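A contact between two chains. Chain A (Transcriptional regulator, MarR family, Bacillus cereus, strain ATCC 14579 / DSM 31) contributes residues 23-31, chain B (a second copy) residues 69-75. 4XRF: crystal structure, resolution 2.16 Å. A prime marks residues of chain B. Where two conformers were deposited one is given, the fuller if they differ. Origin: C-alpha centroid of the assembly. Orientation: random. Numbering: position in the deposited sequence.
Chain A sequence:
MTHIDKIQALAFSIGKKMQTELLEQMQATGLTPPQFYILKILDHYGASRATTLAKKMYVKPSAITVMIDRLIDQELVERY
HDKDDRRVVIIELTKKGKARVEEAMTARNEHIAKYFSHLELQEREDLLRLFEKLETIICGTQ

Chain A (23-31) LEQMQATGL
Chain B, residues 69-75: DRLIDQE

This is a compact polar contact between two helix ends, in which a glutamine of one chain hydrogen-bonds to a backbone carbonyl of the other and an arginine pairs with an acid from each chain. In chain A, helix 23-29 arrives from earlier in the sequence and stops at Gly30, which has phi/psi 73/17; Leu31 then turns extended at -132/142. In chain B a helix that begins earlier includes Arg70′, and the chain leaves helical phi/psi at Glu75′ (70/30) in a Schellman motif. The axes approach to 7.6 Å, their N-to-C directions 56° apart. Ala28 CA lies 4.6 Å from Arg70′ CA, and Thr29 CA 5.5 Å from Gln74′ CA; together the stretches bury 343 Å².

So close an approach suits alanine. The methyl of Ala28 fills little space, its CB 3.9 Å from Arg70′ NE and 3.5 Å from Asp73′ OD2, while Ala28 O sits 3.3 Å from Asp73′ CB.

Gln74′ makes the direct hydrogen bond. Its CB points toward chain A, and with chi1 -65° (m), chi2 -156° (t) and chi3 51° the amide reaches the last turn of the opposing helix, where Gln74′ NE2 donates to Gln27 O at 2.9 Å, with an N-H...O angle of 158°. Near a helix C-terminus such carbonyls lack the usual amide partner, so a side-chain amide is well suited to the place. Gly30 N, already bonded to Met26 O at 2.9 Å, lies 3.4 Å from Gln74′ CD. Glycine fits doubly: positive phi favours it, and an ideal CB would come within 2.5 Å of Gln74′ OE1.

Arg70′, also directed toward chain A, folds back with chi1 to chi4 of -56° (m), -71° (m), 80° (p) and 81°. Within its own chain it forms a salt bridge with Asp73′ (chi1 -63°, m), Arg70′ NE donating to Asp73′ OD2 at 2.9 Å and Arg70′ NH2 to the same OD2 at 3.2 Å. Glu24 (chi1 -169°, t; chi2 -80°, m) brings its OE2 over one guanidinium face, 3.3 Å from Arg70′ NE. This second salt bridge rests on charge alone, since no N-H points at that oxygen. The positive charge also offsets the proximity of the acids, Glu24 OE2 and Asp73′ OD2 being 4.6 Å apart.

Gln27 (chi1 -66°, m; chi2 176°, t) lays its CB 3.8 Å from Arg70′ CG, aliphatic against aliphatic. A water donates to Gln27 OE1 at 2.8 Å and weakly accepts from Arg70′ NH1 at 3.4 Å, bridging the chains.

The CA-to-CB bond of Thr29 points away from chain B; Thr29 OG1 (chi1 65°, p) donates to Gln25 O at 2.7 Å, bracing the helix end.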

ATOM      1  N   LEU A  23       1.024   0.276  -9.987  1.00 36.70           N
ATOM      2  CA  LEU A  23       0.350  -1.024  -9.971  1.00 36.29           C
ATOM      3  C   LEU A  23      -0.125  -1.387 -11.386  1.00 35.70           C
ATOM      4  O   LEU A  23      -0.005  -2.538 -11.806  1.00 35.14           O
ATOM      5  CB  LEU A  23      -0.799  -1.064  -8.956  1.00 37.71           C
ATOM      6  CG  LEU A  23      -1.700  -2.316  -8.937  1.00 39.13           C
ATOM      7  CD1 LEU A  23      -0.912  -3.607  -8.685  1.00 39.28           C
ATOM      8  CD2 LEU A  23      -2.823  -2.156  -7.921  1.00 40.31           C
ATOM      9  N   GLU A  24      -0.642  -0.402 -12.119  1.00 35.09           N
ATOM     10  CA  GLU A  24      -1.006  -0.606 -13.524  1.00 35.56           C
ATOM     11  C   GLU A  24       0.217  -1.073 -14.316  1.00 34.65           C
ATOM     12  O   GLU A  24       0.147  -2.016 -15.100  1.00 34.26           O
ATOM     13  CB  GLU A  24      -1.574   0.683 -14.129  1.00 36.74           C
ATOM     14  CG  GLU A  24      -2.232   0.510 -15.504  1.00 39.22           C
ATOM     15  CD  GLU A  24      -1.223   0.458 -16.655  1.00 40.06           C
ATOM     16  OE1 GLU A  24      -0.048   0.845 -16.464  1.00 39.75           O
ATOM     17  OE2 GLU A  24      -1.603   0.029 -17.768  1.00 42.41           O
ATOM     18  N   GLN A  25       1.343  -0.402 -14.103  1.00 33.74           N
ATOM     19  CA  GLN A  25       2.550  -0.726 -14.836  1.00 34.01           C
ATOM     20  C   GLN A  25       3.046  -2.147 -14.524  1.00 32.83           C
ATOM     21  O   GLN A  25       3.437  -2.879 -15.437  1.00 32.81           O
ATOM     22  CB  GLN A  25       3.631   0.330 -14.587  1.00 35.52           C
ATOM     23  CG  GLN A  25       4.874   0.150 -15.444  1.00 37.40           C
ATOM     24  CD  GLN A  25       5.669   1.435 -15.545  1.00 38.80           C
ATOM     25  OE1 GLN A  25       5.349   2.330 -16.339  1.00 39.43           O
ATOM     26  NE2 GLN A  25       6.700   1.537 -14.724  1.00 38.47           N
ATOM     27  N   MET A  26       2.978  -2.518 -13.252  0.50 32.09           N
ATOM     28  CA  MET A  26       3.287  -3.866 -12.812  0.50 32.04           C
ATOM     29  C   MET A  26       2.367  -4.921 -13.462  0.50 32.58           C
ATOM     30  O   MET A  26       2.834  -6.003 -13.825  0.50 32.62           O
ATOM     31  CB  MET A  26       3.271  -3.923 -11.274  0.50 32.19           C
ATOM     32  CG  MET A  26       4.485  -3.246 -10.625  0.50 31.81           C
ATOM     33  SD  MET A  26       4.499  -3.145  -8.809  0.50 32.49           S
ATOM     34  CE  MET A  26       3.647  -4.654  -8.360  0.50 32.99           C
ATOM     35  N   GLN A  27       1.081  -4.584 -13.633  1.00 32.53           N
ATOM     36  CA  GLN A  27       0.096  -5.434 -14.287  1.00 33.50           C
ATOM     37  C   GLN A  27       0.367  -5.527 -15.779  1.00 33.08           C
ATOM     38  O   GLN A  27       0.164  -6.583 -16.378  1.00 33.33           O
ATOM     39  CB  GLN A  27      -1.336  -4.891 -14.088  1.00 35.07           C
ATOM     40  CG  GLN A  27      -1.789  -4.943 -12.640  1.00 37.25           C
ATOM     41  CD  GLN A  27      -3.148  -4.324 -12.419  1.00 39.86           C
ATOM     42  OE1 GLN A  27      -3.472  -3.265 -12.975  1.00 41.36           O
ATOM     43  NE2 GLN A  27      -3.969  -4.994 -11.619  1.00 41.41           N
ATOM     44  N   ALA A  28       0.831  -4.423 -16.365  1.00 31.90           N
ATOM     45  CA  ALA A  28       1.009  -4.373 -17.809  1.00 32.36           C
ATOM     46  C   ALA A  28       2.350  -4.957 -18.281  1.00 31.97           C
ATOM     47  O   ALA A  28       2.472  -5.361 -19.437  1.00 32.72           O
ATOM     48  CB  ALA A  28       0.800  -2.946 -18.334  1.00 32.39           C
ATOM     49  N   THR A  29       3.336  -5.025 -17.387  1.00 30.69           N
ATOM     50  CA  THR A  29       4.695  -5.387 -17.786  1.00 30.45           C
ATOM     51  C   THR A  29       5.259  -6.601 -17.042  1.00 30.14           C
ATOM     52  O   THR A  29       6.222  -7.196 -17.504  1.00 30.45           O
ATOM     53  CB  THR A  29       5.687  -4.205 -17.620  1.00 29.90           C
ATOM     54  OG1 THR A  29       5.806  -3.870 -16.232  1.00 29.03           O
ATOM     55  CG2 THR A  29       5.207  -2.980 -18.398  1.00 30.20           C
ATOM     56  N   GLY A  30       4.668  -6.951 -15.897  1.00 29.88           N
ATOM     57  CA  GLY A  30       5.182  -8.012 -15.013  1.00 29.79           C
ATOM     58  C   GLY A  30       6.442  -7.652 -14.231  1.00 29.20           C
ATOM     59  O   GLY A  30       7.135  -8.537 -13.719  1.00 28.97           O
ATOM     60  N   LEU A  31       6.735  -6.351 -14.143  1.00 28.81           N
ATOM     61  CA  LEU A  31       7.933  -5.846 -13.464  1.00 28.50           C
ATOM     62  C   LEU A  31       7.639  -4.695 -12.509  1.00 28.08           C
ATOM     63  O   LEU A  31       6.838  -3.844 -12.811  1.00 28.32           O
ATOM     64  CB  LEU A  31       8.967  -5.368 -14.503  1.00 28.51           C
ATOM     65  CG  LEU A  31       9.377  -6.390 -15.582  1.00 29.20           C
ATOM     66  CD1 LEU A  31       9.985  -5.707 -16.808  1.00 29.53           C
ATOM     67  CD2 LEU A  31      10.306  -7.468 -15.010  1.00 29.18           C
TER
ATOM     68  N   ASP B  69      -7.010  -6.601 -20.722  1.00 36.32           N
ATOM     69  CA  ASP B  69      -6.139  -5.609 -21.372  1.00 37.34           C
ATOM     70  C   ASP B  69      -4.692  -5.690 -20.833  1.00 36.39           C
ATOM     71  O   ASP B  69      -3.744  -5.594 -21.597  1.00 36.76           O
ATOM     72  CB  ASP B  69      -6.639  -4.182 -21.150  1.00 38.87           C
ATOM     73  CG  ASP B  69      -7.882  -3.863 -21.920  1.00 40.92           C
ATOM     74  OD1 ASP B  69      -8.230  -4.607 -22.873  1.00 41.62           O
ATOM     75  OD2 ASP B  69      -8.522  -2.837 -21.572  1.00 42.24           O
ATOM     76  N   ARG B  70      -4.527  -5.863 -19.523  1.00 35.34           N
ATOM     77  CA  ARG B  70      -3.169  -5.939 -18.938  1.00 35.26           C
ATOM     78  C   ARG B  70      -2.437  -7.237 -19.312  1.00 34.60           C
ATOM     79  O   ARG B  70      -1.226  -7.222 -19.550  1.00 35.14           O
ATOM     80  CB  ARG B  70      -3.180  -5.735 -17.410  1.00 35.24           C
ATOM     81  CG  ARG B  70      -3.815  -4.432 -16.931  1.00 36.61           C
ATOM     82  CD  ARG B  70      -2.985  -3.196 -17.245  1.00 38.47           C
ATOM     83  NE  ARG B  70      -3.111  -2.720 -18.627  1.00 40.01           N
ATOM     84  CZ  ARG B  70      -4.111  -1.967 -19.101  1.00 41.68           C
ATOM     85  NH1 ARG B  70      -5.113  -1.588 -18.310  1.00 42.26           N
ATOM     86  NH2 ARG B  70      -4.123  -1.592 -20.379  1.00 42.48           N
ATOM     87  N   LEU B  71      -3.175  -8.345 -19.367  1.00 33.54           N
ATOM     88  CA  LEU B  71      -2.623  -9.645 -19.767  1.00 33.38           C
ATOM     89  C   LEU B  71      -2.255  -9.660 -21.255  1.00 34.36           C
ATOM     90  O   LEU B  71      -1.339 -10.380 -21.653  1.00 34.66           O
ATOM     91  CB  LEU B  71      -3.619 -10.773 -19.460  1.00 32.77           C
ATOM     92  CG  LEU B  71      -3.542 -11.695 -18.225  1.00 32.34           C
ATOM     93  CD1 LEU B  71      -2.401 -11.403 -17.260  1.00 32.17           C
ATOM     94  CD2 LEU B  71      -4.879 -11.819 -17.515  1.00 31.66           C
ATOM     95  N   ILE B  72      -2.981  -8.876 -22.056  1.00 34.81           N
ATOM     96  CA  ILE B  72      -2.653  -8.631 -23.477  1.00 36.38           C
ATOM     97  C   ILE B  72      -1.342  -7.832 -23.603  1.00 37.73           C
ATOM     98  O   ILE B  72      -0.449  -8.238 -24.344  1.00 39.24           O
ATOM     99  CB  ILE B  72      -3.835  -7.963 -24.237  1.00 36.67           C
ATOM    100  CG1 ILE B  72      -5.004  -8.943 -24.353  1.00 36.14           C
ATOM    101  CG2 ILE B  72      -3.424  -7.461 -25.634  1.00 38.28           C
ATOM    102  CD1 ILE B  72      -6.288  -8.314 -24.884  1.00 36.55           C
ATOM    103  N   ASP B  73      -1.196  -6.741 -22.844  1.00 38.00           N
ATOM    104  CA  ASP B  73       0.100  -6.018 -22.755  1.00 39.13           C
ATOM    105  C   ASP B  73       1.290  -6.959 -22.466  1.00 39.08           C
ATOM    106  O   ASP B  73       2.342  -6.828 -23.096  1.00 40.10           O
ATOM    107  CB  ASP B  73       0.081  -4.919 -21.679  1.00 39.50           C
ATOM    108  CG  ASP B  73      -0.928  -3.819 -21.954  1.00 40.99           C
ATOM    109  OD1 ASP B  73      -1.265  -3.563 -23.139  1.00 42.90           O
ATOM    110  OD2 ASP B  73      -1.414  -3.211 -20.971  1.00 40.88           O
ATOM    111  N   GLN B  74       1.122  -7.891 -21.517  1.00 37.60           N
ATOM    112  CA  GLN B  74       2.182  -8.876 -21.212  1.00 37.71           C
ATOM    113  C   GLN B  74       2.214 -10.011 -22.241  1.00 38.63           C
ATOM    114  O   GLN B  74       3.083 -10.877 -22.166  1.00 39.38           O
ATOM    115  CB  GLN B  74       2.026  -9.477 -19.800  1.00 36.11           C
ATOM    116  CG  GLN B  74       2.186  -8.517 -18.635  1.00 35.49           C
ATOM    117  CD  GLN B  74       2.602  -9.234 -17.359  1.00 35.02           C
ATOM    118  OE1 GLN B  74       3.566 -10.014 -17.354  1.00 35.65           O
ATOM    119  NE2 GLN B  74       1.892  -8.967 -16.268  1.00 34.04           N
ATOM    120  N   GLU B  75       1.247 -10.028 -23.160  1.00 39.19           N
ATOM    121  CA  GLU B  75       1.197 -10.992 -24.274  1.00 40.49           C
ATOM    122  C   GLU B  75       0.891 -12.407 -23.785  1.00 39.34           C
ATOM    123  O   GLU B  75       1.340 -13.396 -24.376  1.00 40.41           O
ATOM    124  CB  GLU B  75       2.519 -10.975 -25.065  1.00 43.48           C
ATOM    125  CG  GLU B  75       2.609  -9.865 -26.103  1.00 46.41           C
ATOM    126  CD  GLU B  75       4.035  -9.584 -26.546  1.00 49.47           C
ATOM    127  OE1 GLU B  75       4.935 -10.420 -26.300  1.00 51.30           O
ATOM    128  OE2 GLU B  75       4.267  -8.512 -27.142  1.00 51.33           O
TER
HETATM  129  O   HOH W   1      -4.977  -1.896 -14.955  1.00 40.47           O